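Local coordinates for transcriptional regulator (Pyrococcus horikoshii, PDB 1UDD), which is of unknown precise function but belongs to the all-helical TenA/THI-4/PQQC family, at residues 29-35 and 154-159; 90-94 and 158-162; 23-28 and 208-212. All coordinates share one frame. Residue numbers count along the deposited sequence, not the author numbering.

Contact 1: residues 29-35 and 154-159; sequences LYSGTLP and NPIKIY
Helix 24-31 stops at Ser31, and Gly32 leaves helical geometry with positive phi (108/6) so that the chain can turn past the loop leading into helix 157-164. The CA atoms of Gly32 and Asn154 lie 4.9 Å apart, those of Leu29 and Tyr159 6.7 Å. A side chain on Gly32 would collide with Asn154 OD1 and Pro155 CD, and with the preceding carbonyl. Asn154 (chi1 t, chi2 -47°) spends its amide on both sides of the junction. Asn154 ND2 gives a weak hydrogen bond to Tyr30 O at 3.1 Å, a carbonyl at the C-terminal end of the helix, while Asn154 OD1 accepts from Ile156 N at 2.8 Å, closing an Asx turn just ahead of helix 157-164; Asn154 O itself accepts from Arg160. On the other segment Ser31 (chi1 p) folds back in an ST turn, Thr33 N donating to Ser31 OG at 3.2 Å; the same hydroxyl also bonds to Gln28 O. Tyr159 (chi1 m) reaches along the loop, and Tyr159 OH donates to Leu34 O at 2.9 Å, satisfying a carbonyl just before helix 36-63. Leu29 (chi1 t, chi2 t) sets CD2 over one face of that ring, a CH-pi contact 4.0 Å from CD2 to the Tyr159 ring centroid, and Phe39 meets the ring edge-to-face. Leu34 CB packs 4.0 Å from Tyr159 CE2. Here a glycine-terminated helix end packs against the Asx turn that begins helix 157-164, a tertiary contact between two helix ends in the all-helical TenA fold.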
loop_
_atom_site.group_PDB
_atom_site.type_symbol
_atom_site.label_atom_id
_atom_site.label_comp_id
_atom_site.label_asym_id
_atom_site.label_seq_id
_atom_site.Cartn_x
_atom_site.Cartn_y
_atom_site.Cartn_z
ATOM N N LEU A 29 4.523 37.207 7.719
ATOM C CA LEU A 29 5.154 36.391 8.744
ATOM C C LEU A 29 6.627 36.769 8.816
ATOM O O LEU A 29 7.182 36.923 9.902
ATOM C CB LEU A 29 5.029 34.893 8.412
ATOM C CG LEU A 29 5.037 33.871 9.560
ATOM C CD1 LEU A 29 5.147 32.469 8.962
ATOM C CD2 LEU A 29 6.188 34.110 10.514
ATOM N N TYR A 30 7.257 36.919 7.656
ATOM C CA TYR A 30 8.673 37.253 7.610
ATOM C C TYR A 30 8.984 38.712 7.918
ATOM O O TYR A 30 10.058 39.022 8.424
ATOM C CB TYR A 30 9.283 36.842 6.260
ATOM C CG TYR A 30 9.667 35.371 6.198
ATOM C CD1 TYR A 30 8.703 34.372 6.008
ATOM C CD2 TYR A 30 10.989 34.977 6.394
ATOM C CE1 TYR A 30 9.056 33.012 6.021
ATOM C CE2 TYR A 30 11.351 33.628 6.413
ATOM C CZ TYR A 30 10.384 32.651 6.230
ATOM O OH TYR A 30 10.761 31.321 6.288
ATOM N N SER A 31 8.056 39.609 7.628
ATOM C CA SER A 31 8.299 41.019 7.923
ATOM C C SER A 31 8.076 41.254 9.415
ATOM O O SER A 31 8.733 42.093 10.021
ATOM C CB SER A 31 7.354 41.914 7.126
ATOM O OG SER A 31 6.022 41.757 7.585
ATOM N N GLY A 32 7.150 40.499 9.997
ATOM C CA GLY A 32 6.855 40.628 11.414
ATOM C C GLY A 32 5.509 41.281 11.630
ATOM O O GLY A 32 5.109 41.568 12.755
ATOM N N THR A 33 4.805 41.497 10.529
ATOM C CA THR A 33 3.498 42.138 10.529
ATOM C C THR A 33 2.311 41.201 10.754
ATOM O O THR A 33 1.219 41.639 11.123
ATOM C CB THR A 33 3.321 42.890 9.196
ATOM O OG1 THR A 33 4.060 44.117 9.258
ATOM C CG2 THR A 33 1.868 43.182 8.907
ATOM N N LEU A 34 2.520 39.911 10.535
ATOM C CA LEU A 34 1.440 38.951 10.705
ATOM C C LEU A 34 0.811 39.017 12.103
ATOM O O LEU A 34 1.518 39.058 13.114
ATOM C CB LEU A 34 1.946 37.521 10.444
ATOM C CG LEU A 34 0.826 36.472 10.382
ATOM C CD1 LEU A 34 0.064 36.658 9.083
ATOM C CD2 LEU A 34 1.397 35.049 10.471
ATOM N N PRO A 35 -0.530 39.056 12.172
ATOM C CA PRO A 35 -1.202 39.106 13.474
ATOM C C PRO A 35 -0.996 37.756 14.171
ATOM O O PRO A 35 -1.363 36.710 13.631
ATOM C CB PRO A 35 -2.663 39.345 13.100
ATOM C CG PRO A 35 -2.566 40.100 11.808
ATOM C CD PRO A 35 -1.478 39.346 11.081
ATOM N N ASN A 154 13.037 41.243 11.685
ATOM C CA ASN A 154 11.690 41.026 12.211
ATOM C C ASN A 154 11.606 41.354 13.707
ATOM O O ASN A 154 12.391 40.848 14.514
ATOM C CB ASN A 154 11.271 39.572 11.979
ATOM C CG ASN A 154 9.786 39.332 12.248
ATOM O OD1 ASN A 154 9.248 39.762 13.269
ATOM N ND2 ASN A 154 9.123 38.628 11.330
ATOM N N PRO A 155 10.644 42.202 14.096
ATOM C CA PRO A 155 10.453 42.602 15.496
ATOM C C PRO A 155 10.062 41.462 16.450
ATOM O O PRO A 155 10.505 41.422 17.601
ATOM C CB PRO A 155 9.351 43.657 15.405
ATOM C CG PRO A 155 9.522 44.212 14.031
ATOM C CD PRO A 155 9.770 42.985 13.209
ATOM N N ILE A 156 9.240 40.539 15.959
ATOM C CA ILE A 156 8.738 39.421 16.752
ATOM C C ILE A 156 9.677 38.214 16.881
ATOM O O ILE A 156 9.874 37.458 15.925
ATOM C CB ILE A 156 7.386 38.959 16.185
ATOM C CG1 ILE A 156 6.514 40.191 15.904
ATOM C CG2 ILE A 156 6.705 38.033 17.173
ATOM C CD1 ILE A 156 5.130 39.894 15.335
ATOM N N LYS A 157 10.224 38.024 18.083
ATOM C CA LYS A 157 11.164 36.933 18.356
ATOM C C LYS A 157 10.724 35.536 17.944
ATOM O O LYS A 157 11.530 34.760 17.427
ATOM C CB LYS A 157 11.543 36.902 19.841
ATOM C CG LYS A 157 12.565 35.817 20.191
ATOM C CD LYS A 157 13.203 36.059 21.553
ATOM C CE LYS A 157 14.400 35.139 21.779
ATOM N NZ LYS A 157 15.260 35.553 22.934
ATOM N N ILE A 158 9.461 35.206 18.188
ATOM C CA ILE A 158 8.952 33.886 17.837
ATOM C C ILE A 158 9.040 33.671 16.328
ATOM O O ILE A 158 9.449 32.603 15.871
ATOM C CB ILE A 158 7.489 33.696 18.307
ATOM C CG1 ILE A 158 7.451 33.595 19.836
ATOM C CG2 ILE A 158 6.895 32.428 17.695
ATOM C CD1 ILE A 158 6.075 33.337 20.392
ATOM N N TYR A 159 8.657 34.688 15.560
ATOM C CA TYR A 159 8.727 34.594 14.112
ATOM C C TYR A 159 10.180 34.432 13.676
ATOM O O TYR A 159 10.473 33.683 12.746
ATOM C CB TYR A 159 8.145 35.844 13.457
ATOM C CG TYR A 159 6.664 36.015 13.636
ATOM C CD1 TYR A 159 5.894 35.030 14.248
ATOM C CD2 TYR A 159 6.024 37.170 13.195
ATOM C CE1 TYR A 159 4.520 35.196 14.420
ATOM C CE2 TYR A 159 4.655 37.345 13.360
ATOM C CZ TYR A 159 3.910 36.360 13.976
ATOM O OH TYR A 159 2.561 36.553 14.181
#

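Contact 2: residues 90-94 and 158-162; sequences LLKEL and IYREW
Ile158 (chi1 m, chi2 t) projects from the first turn of helix 157-164 onto the end of helix 82-93, overlapping Leu90, Glu93 and Leu94 together. Ile158 CD1 lies 3.6 Å from Glu93 CB and 4.0 Å from Leu94 CD2, and Ile158 CG2 is 3.8 Å from Leu90 CD1. The closest CA pair is Glu93 with Ile158, at 7.5 Å, so side chains alone bridge the gap. Leu90 (chi1 t, chi2 p) also places CD2 4.0 Å from Trp162 CD1, at the edge of an indole (chi1 t) that meets Phe39 and Tyr166 edge-to-face. One segment is helical to Glu93 and leaves helical angles at Leu94 (-96/12), where Leu94 N still donates to Leu90 O at 3.3 Å; the other is helical throughout, with Trp162 N bonded to Ile158 O at 2.9 Å. Phe39 and Leu36 of helix 36-63 back the apolar patch. Beside this patch, Glu93 (chi1 m, chi2 t) and Glu161 (chi1 m, chi2 t) turn their carboxylates to each other, with Glu93 OE2 2.7 Å from Glu161 OE2. Two acid oxygens that close imply that one group is probably protonated, so the pair need not repel.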
loop_
_atom_site.group_PDB
_atom_site.type_symbol
_atom_site.label_atom_id
_atom_site.label_comp_id
_atom_site.label_asym_id
_atom_site.label_seq_id
_atom_site.Cartn_x
_atom_site.Cartn_y
_atom_site.Cartn_z
ATOM N N LEU A 90 7.437 25.409 20.405
ATOM C CA LEU A 90 6.843 26.529 19.680
ATOM C C LEU A 90 5.419 26.734 20.186
ATOM O O LEU A 90 5.003 27.863 20.463
ATOM C CB LEU A 90 6.820 26.247 18.175
ATOM C CG LEU A 90 5.987 27.181 17.290
ATOM C CD1 LEU A 90 6.422 28.641 17.486
ATOM C CD2 LEU A 90 6.150 26.755 15.829
ATOM N N LEU A 91 4.671 25.640 20.296
ATOM C CA LEU A 91 3.297 25.703 20.789
ATOM C C LEU A 91 3.257 26.378 22.158
ATOM O O LEU A 91 2.333 27.141 22.462
ATOM C CB LEU A 91 2.718 24.297 20.925
ATOM C CG LEU A 91 2.400 23.542 19.637
ATOM C CD1 LEU A 91 2.116 22.092 19.980
ATOM C CD2 LEU A 91 1.209 24.185 18.921
ATOM N N LYS A 92 4.264 26.085 22.979
ATOM C CA LYS A 92 4.349 26.645 24.317
ATOM C C LYS A 92 4.460 28.166 24.259
ATOM O O LYS A 92 3.655 28.876 24.870
ATOM C CB LYS A 92 5.543 26.054 25.073
ATOM C CG LYS A 92 5.639 26.536 26.522
ATOM C CD LYS A 92 6.564 25.670 27.379
ATOM C CE LYS A 92 6.410 26.003 28.868
ATOM N NZ LYS A 92 7.274 25.158 29.748
ATOM N N GLU A 93 5.449 28.663 23.519
ATOM C CA GLU A 93 5.643 30.100 23.376
ATOM C C GLU A 93 4.333 30.790 22.992
ATOM O O GLU A 93 4.131 31.961 23.308
ATOM C CB GLU A 93 6.687 30.402 22.297
ATOM C CG GLU A 93 8.038 29.771 22.520
ATOM C CD GLU A 93 8.987 30.027 21.365
ATOM O OE1 GLU A 93 8.579 29.829 20.199
ATOM O OE2 GLU A 93 10.147 30.419 21.616
ATOM N N LEU A 94 3.450 30.067 22.310
ATOM C CA LEU A 94 2.163 30.627 21.881
ATOM C C LEU A 94 1.011 30.304 22.838
ATOM O O LEU A 94 -0.155 30.526 22.508
ATOM C CB LEU A 94 1.801 30.121 20.472
ATOM C CG LEU A 94 2.696 30.497 19.282
ATOM C CD1 LEU A 94 2.308 29.661 18.060
ATOM C CD2 LEU A 94 2.566 31.979 18.982
ATOM N N ILE A 158 9.461 35.206 18.188
ATOM C CA ILE A 158 8.952 33.886 17.837
ATOM C C ILE A 158 9.040 33.671 16.328
ATOM O O ILE A 158 9.449 32.603 15.871
ATOM C CB ILE A 158 7.489 33.696 18.307
ATOM C CG1 ILE A 158 7.451 33.595 19.836
ATOM C CG2 ILE A 158 6.895 32.428 17.695
ATOM C CD1 ILE A 158 6.075 33.337 20.392
ATOM N N TYR A 159 8.657 34.688 15.560
ATOM C CA TYR A 159 8.727 34.594 14.112
ATOM C C TYR A 159 10.180 34.432 13.676
ATOM O O TYR A 159 10.473 33.683 12.746
ATOM C CB TYR A 159 8.145 35.844 13.457
ATOM C CG TYR A 159 6.664 36.015 13.636
ATOM C CD1 TYR A 159 5.894 35.030 14.248
ATOM C CD2 TYR A 159 6.024 37.170 13.195
ATOM C CE1 TYR A 159 4.520 35.196 14.420
ATOM C CE2 TYR A 159 4.655 37.345 13.360
ATOM C CZ TYR A 159 3.910 36.360 13.976
ATOM O OH TYR A 159 2.561 36.553 14.181
ATOM N N ARG A 160 11.094 35.131 14.345
ATOM C CA ARG A 160 12.504 35.036 13.982
ATOM C C ARG A 160 13.044 33.644 14.235
ATOM O O ARG A 160 13.735 33.083 13.390
ATOM C CB ARG A 160 13.358 36.043 14.755
ATOM C CG ARG A 160 13.159 37.497 14.363
ATOM C CD ARG A 160 14.378 38.319 14.761
ATOM N NE ARG A 160 14.693 38.186 16.180
ATOM C CZ ARG A 160 14.051 38.822 17.153
ATOM N NH1 ARG A 160 13.056 39.651 16.868
ATOM N NH2 ARG A 160 14.403 38.623 18.415
ATOM N N GLU A 161 12.745 33.091 15.403
ATOM C CA GLU A 161 13.218 31.759 15.731
ATOM C C GLU A 161 12.670 30.814 14.662
ATOM O O GLU A 161 13.412 30.057 14.039
ATOM C CB GLU A 161 12.702 31.333 17.110
ATOM C CG GLU A 161 12.905 32.365 18.215
ATOM C CD GLU A 161 12.458 31.857 19.582
ATOM O OE1 GLU A 161 13.202 31.060 20.196
ATOM O OE2 GLU A 161 11.358 32.247 20.036
ATOM N N TRP A 162 11.360 30.889 14.452
ATOM C CA TRP A 162 10.676 30.059 13.469
ATOM C C TRP A 162 11.351 30.100 12.099
ATOM O O TRP A 162 11.639 29.063 11.506
ATOM C CB TRP A 162 9.220 30.515 13.325
ATOM C CG TRP A 162 8.450 29.697 12.347
ATOM C CD1 TRP A 162 7.818 28.509 12.586
ATOM C CD2 TRP A 162 8.275 29.975 10.956
ATOM N NE1 TRP A 162 7.259 28.029 11.425
ATOM C CE2 TRP A 162 7.526 28.909 10.407
ATOM C CE3 TRP A 162 8.683 31.022 10.114
ATOM C CZ2 TRP A 162 7.170 28.858 9.048
ATOM C CZ3 TRP A 162 8.330 30.972 8.762
ATOM C CH2 TRP A 162 7.578 29.892 8.246
#

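Contact 3: residues 23-28 and 208-212; sequences HPFVVQ and WEMAW
A single histidine ring does four jobs here. His23 (chi1 t, chi2 -80°) is the N-cap of helix 24-31: His23 ND1 accepts from Phe25 N at 3.2 Å, while NE2, the ring's other nitrogen, donates to Glu209 OE1 at 2.7 Å, and Glu209 (chi1 t, chi2 p) is held in turn by a salt bridge to Arg213. The same ring takes Trp208 CB over one face, in a CH-pi contact 3.9 Å from CB to the His23 ring centroid, and points its edge at the face of Trp212 in an offset edge-to-face pair, with the His23 ring and the five-membered ring of Trp212 5.8 Å apart between centroids. The short helical segments 24-28 and 208-212 cross at 81°, their axes 9.3 Å apart, with Phe25 and Trp212 CA atoms 5.6 Å from each other. This near-perpendicular crossing packs an early helix of the TenA-family helical fold against the last long one, helix 190-213. Trp212 (chi1 t) lies under Pro24, whose CB is 3.8 Å from the centroid of the six-membered ring of Trp212, and Lys38 adds a cation-pi contact. Deeper in, Phe25 (chi1 t) brings CD2 to 3.4 Å from Trp208 CE3 and receives Ala211 CB over its face; Val26 CG2 sits 3.6 Å above the centroid of the five-membered ring of Trp208 (chi1 m). Tyr42 of helix 36-63 meets both Phe25 and Trp208.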
loop_
_atom_site.group_PDB
_atom_site.type_symbol
_atom_site.label_atom_id
_atom_site.label_comp_id
_atom_site.label_asym_id
_atom_site.label_seq_id
_atom_site.Cartn_x
_atom_site.Cartn_y
_atom_site.Cartn_z
ATOM N N HIS A 23 2.825 35.780 -1.104
ATOM C CA HIS A 23 1.576 35.598 -0.373
ATOM C C HIS A 23 1.599 36.426 0.913
ATOM O O HIS A 23 2.582 36.425 1.654
ATOM C CB HIS A 23 1.360 34.117 -0.042
ATOM C CG HIS A 23 -0.048 33.790 0.339
ATOM N ND1 HIS A 23 -0.554 34.022 1.598
ATOM C CD2 HIS A 23 -1.076 33.298 -0.394
ATOM C CE1 HIS A 23 -1.832 33.691 1.626
ATOM N NE2 HIS A 23 -2.172 33.248 0.430
ATOM N N PRO A 24 0.512 37.157 1.185
ATOM C CA PRO A 24 0.381 38.003 2.375
ATOM C C PRO A 24 0.828 37.312 3.656
ATOM O O PRO A 24 1.623 37.861 4.418
ATOM C CB PRO A 24 -1.104 38.335 2.389
ATOM C CG PRO A 24 -1.409 38.426 0.944
ATOM C CD PRO A 24 -0.700 37.235 0.356
ATOM N N PHE A 25 0.327 36.103 3.884
ATOM C CA PHE A 25 0.692 35.365 5.087
ATOM C C PHE A 25 2.204 35.197 5.176
ATOM O O PHE A 25 2.808 35.449 6.223
ATOM C CB PHE A 25 0.031 33.994 5.100
ATOM C CG PHE A 25 0.052 33.334 6.447
ATOM C CD1 PHE A 25 -1.068 33.375 7.269
ATOM C CD2 PHE A 25 1.195 32.692 6.904
ATOM C CE1 PHE A 25 -1.046 32.788 8.523
ATOM C CE2 PHE A 25 1.226 32.102 8.160
ATOM C CZ PHE A 25 0.102 32.150 8.969
ATOM N N VAL A 26 2.812 34.771 4.074
ATOM C CA VAL A 26 4.251 34.576 4.036
ATOM C C VAL A 26 4.977 35.911 4.229
ATOM O O VAL A 26 5.839 36.043 5.106
ATOM C CB VAL A 26 4.713 33.956 2.687
ATOM C CG1 VAL A 26 6.220 34.008 2.590
ATOM C CG2 VAL A 26 4.235 32.506 2.579
ATOM N N VAL A 27 4.625 36.894 3.404
ATOM C CA VAL A 27 5.257 38.203 3.486
ATOM C C VAL A 27 5.116 38.801 4.879
ATOM O O VAL A 27 6.082 39.316 5.444
ATOM C CB VAL A 27 4.660 39.183 2.462
ATOM C CG1 VAL A 27 5.312 40.547 2.616
ATOM C CG2 VAL A 27 4.875 38.663 1.056
ATOM N N GLN A 28 3.922 38.716 5.446
ATOM C CA GLN A 28 3.705 39.285 6.772
ATOM C C GLN A 28 4.385 38.516 7.893
ATOM O O GLN A 28 4.791 39.109 8.901
ATOM C CB GLN A 28 2.211 39.408 7.056
ATOM C CG GLN A 28 1.572 40.559 6.316
ATOM C CD GLN A 28 0.103 40.695 6.622
ATOM O OE1 GLN A 28 -0.327 40.502 7.760
ATOM N NE2 GLN A 28 -0.677 41.043 5.610
ATOM N N TRP A 208 -0.987 28.235 2.470
ATOM C CA TRP A 208 -0.777 29.564 3.021
ATOM C C TRP A 208 -2.094 30.310 2.951
ATOM O O TRP A 208 -2.476 31.005 3.889
ATOM C CB TRP A 208 0.307 30.317 2.235
ATOM C CG TRP A 208 1.670 29.723 2.418
ATOM C CD1 TRP A 208 2.456 29.161 1.454
ATOM C CD2 TRP A 208 2.409 29.634 3.643
ATOM N NE1 TRP A 208 3.638 28.733 2.000
ATOM C CE2 TRP A 208 3.637 29.008 3.343
ATOM C CE3 TRP A 208 2.151 30.028 4.970
ATOM C CZ2 TRP A 208 4.611 28.761 4.317
ATOM C CZ3 TRP A 208 3.120 29.784 5.939
ATOM C CH2 TRP A 208 4.338 29.154 5.605
ATOM N N GLU A 209 -2.799 30.136 1.839
ATOM C CA GLU A 209 -4.069 30.807 1.634
ATOM C C GLU A 209 -5.086 30.448 2.705
ATOM O O GLU A 209 -5.781 31.320 3.222
ATOM C CB GLU A 209 -4.623 30.462 0.252
ATOM C CG GLU A 209 -5.917 31.189 -0.115
ATOM C CD GLU A 209 -5.806 32.705 0.012
ATOM O OE1 GLU A 209 -4.747 33.253 -0.371
ATOM O OE2 GLU A 209 -6.780 33.346 0.481
ATOM N N MET A 210 -5.180 29.168 3.046
ATOM C CA MET A 210 -6.142 28.767 4.059
ATOM C C MET A 210 -5.687 29.231 5.437
ATOM O O MET A 210 -6.508 29.445 6.330
ATOM C CB MET A 210 -6.350 27.250 4.032
ATOM C CG MET A 210 -5.233 26.455 4.616
ATOM S SD MET A 210 -5.497 26.112 6.337
ATOM C CE MET A 210 -4.015 25.077 6.635
ATOM N N ALA A 211 -4.378 29.377 5.615
ATOM C CA ALA A 211 -3.853 29.850 6.885
ATOM C C ALA A 211 -4.197 31.342 6.982
ATOM O O ALA A 211 -4.425 31.873 8.062
ATOM C CB ALA A 211 -2.350 29.651 6.938
ATOM N N TRP A 212 -4.232 32.005 5.832
ATOM C CA TRP A 212 -4.549 33.424 5.767
ATOM C C TRP A 212 -6.042 33.627 6.017
ATOM O O TRP A 212 -6.438 34.554 6.724
ATOM C CB TRP A 212 -4.160 33.985 4.392
ATOM C CG TRP A 212 -4.447 35.449 4.227
ATOM C CD1 TRP A 212 -5.401 36.016 3.424
ATOM C CD2 TRP A 212 -3.788 36.533 4.895
ATOM N NE1 TRP A 212 -5.375 37.386 3.556
ATOM C CE2 TRP A 212 -4.396 37.729 4.453
ATOM C CE3 TRP A 212 -2.742 36.610 5.824
ATOM C CZ2 TRP A 212 -3.993 38.991 4.912
ATOM C CZ3 TRP A 212 -2.339 37.871 6.281
ATOM C CH2 TRP A 212 -2.967 39.040 5.822
#

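How the contacts relate
Helix 24-31 supplies one side of both contact 1 and contact 3, and helix 157-164 serves contacts 1 and 2, so contact 1 joins the other two. Contact 3, whose centre is about 14 Å from the centre of the chain, is the most aromatic and buries the largest area; contact 1, with its centre about 20 Å from that of the chain, is also partly buried but relies on backbone carbonyls and turns. Contact 2 lies at the surface, with aliphatic packing edged by two acids. Leu34 N bonds to Gln28 O at 2.9 Å between contacts 1 and 3, Arg160 NH1 reaches Asn154 O at 2.7 Å between 1 and 2, and Trp162 CH2 comes within 4.2 Å of Trp208 CH2 between 2 and 3.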